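Local coordinates for protein Afp1 (Serratia entomophila, PDB 6RBN) that probably builds the inner tube of a contractile injection system, the anti-feeding prophage, inside its extended sheath, at residues A[3-6]-A[7-10]. Sequence-based numbering, arbitrary orientation.
Sequences ITAD and DIAV
The amide of D7 turns back onto the carbonyl of T4, and this bond closes a type I beta turn from T4 to D7. With D7 N 2.8 Å from T4 O and an N-H...O angle of 170° it is nearly straight. One residue further on, A5 O receives two weak bonds: I8 N lies 3.0 Å from A5 O at a bent angle of 130°, and A9 N reaches the same oxygen. A single carbonyl thus serves two successive amides. The arrangement is a turn leading into the short helix 8-11, in the N-terminal arm of a gp19-like tube protein, well away from the centre of its beta-sheet fold.

Apolar contacts line one flank of this turn. The methyl CG2 of I3, anti to the backbone N, meets CG1 of I8 at 3.7 Å, the two side chains crossing at about a right angle. I8 is extended at chi2 (173°), which carries its CD1 beyond that crossing to lie 3.8 Å from A5 CB. Long branched chains let the two isoleucines meet across the turn, and the small methyl of A5 lets I8 lie close against it. V89 of a second subunit packs on both A5 and I8, and N114 of that subunit on I3, so the hydrophobic residues also serve an interface between subunits.

The side chain of D7 lies beside I3 and the start of the turn. Its CB comes 3.3 Å from I3 O, while D7 OD2 meets T4 CG2 at 3.4 Å, the threonine methyl giving the carboxylate an apolar neighbour. OD2 also faces I3 O, acceptor to acceptor, and gains no bond there. Beyond it, the branched V10 brings CG2 to 3.5 Å from D6 O.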
loop_
_atom_site.group_PDB
_atom_site.type_symbol
_atom_site.label_atom_id
_atom_site.label_comp_id
_atom_site.label_asym_id
_atom_site.label_seq_id
_atom_site.Cartn_x
_atom_site.Cartn_y
_atom_site.Cartn_z
ATOM N N ILE A 3 5.990 -28.899 -29.261
ATOM C CA ILE A 3 6.054 -30.207 -28.625
ATOM C C ILE A 3 4.976 -31.142 -29.170
ATOM O O ILE A 3 5.146 -32.361 -29.150
ATOM C CB ILE A 3 5.985 -30.043 -27.087
ATOM C CG1 ILE A 3 7.137 -29.156 -26.623
ATOM C CG2 ILE A 3 6.141 -31.350 -26.326
ATOM C CD1 ILE A 3 8.506 -29.713 -26.941
ATOM N N THR A 4 3.894 -30.575 -29.738
ATOM C CA THR A 4 2.836 -31.254 -30.510
ATOM C C THR A 4 2.231 -32.449 -29.768
ATOM O O THR A 4 2.611 -33.602 -29.993
ATOM C CB THR A 4 3.226 -31.586 -31.990
ATOM O OG1 THR A 4 2.104 -32.194 -32.646
ATOM C CG2 THR A 4 4.500 -32.440 -32.269
ATOM N N ALA A 5 1.267 -32.146 -28.883
ATOM C CA ALA A 5 0.927 -32.897 -27.664
ATOM C C ALA A 5 0.724 -34.407 -27.835
ATOM O O ALA A 5 0.577 -35.118 -26.836
ATOM C CB ALA A 5 -0.336 -32.297 -27.055
ATOM N N ASP A 6 0.656 -34.918 -29.069
ATOM C CA ASP A 6 0.787 -36.358 -29.278
ATOM C C ASP A 6 2.134 -36.887 -28.788
ATOM O O ASP A 6 2.245 -38.059 -28.414
ATOM C CB ASP A 6 0.589 -36.699 -30.753
ATOM C CG ASP A 6 -0.853 -36.589 -31.184
ATOM O OD1 ASP A 6 -1.742 -36.806 -30.332
ATOM O OD2 ASP A 6 -1.101 -36.291 -32.370
ATOM N N ASP A 7 3.172 -36.045 -28.792
ATOM C CA ASP A 7 4.444 -36.417 -28.189
ATOM C C ASP A 7 4.444 -36.280 -26.672
ATOM O O ASP A 7 5.322 -36.847 -26.019
ATOM C CB ASP A 7 5.574 -35.566 -28.760
ATOM C CG ASP A 7 5.846 -35.859 -30.216
ATOM O OD1 ASP A 7 5.610 -37.006 -30.650
ATOM O OD2 ASP A 7 6.297 -34.939 -30.928
ATOM N N ILE A 8 3.502 -35.525 -26.106
ATOM C CA ILE A 8 3.386 -35.452 -24.652
ATOM C C ILE A 8 2.847 -36.767 -24.101
ATOM O O ILE A 8 3.282 -37.240 -23.043
ATOM C CB ILE A 8 2.517 -34.243 -24.258
ATOM C CG1 ILE A 8 3.233 -32.944 -24.612
ATOM C CG2 ILE A 8 2.183 -34.235 -22.792
ATOM C CD1 ILE A 8 2.396 -31.716 -24.412
ATOM N N ALA A 9 1.957 -37.420 -24.847
ATOM C CA ALA A 9 1.421 -38.716 -24.448
ATOM C C ALA A 9 2.447 -39.841 -24.527
ATOM O O ALA A 9 2.172 -40.939 -24.035
ATOM C CB ALA A 9 0.212 -39.065 -25.313
ATOM N N VAL A 10 3.606 -39.602 -25.127
ATOM C CA VAL A 10 4.660 -40.596 -25.229
ATOM C C VAL A 10 5.813 -40.290 -24.279
ATOM O O VAL A 10 6.401 -41.201 -23.695
ATOM C CB VAL A 10 5.138 -40.675 -26.698
ATOM C CG1 VAL A 10 6.264 -41.673 -26.879
ATOM C CG2 VAL A 10 3.977 -41.027 -27.603
#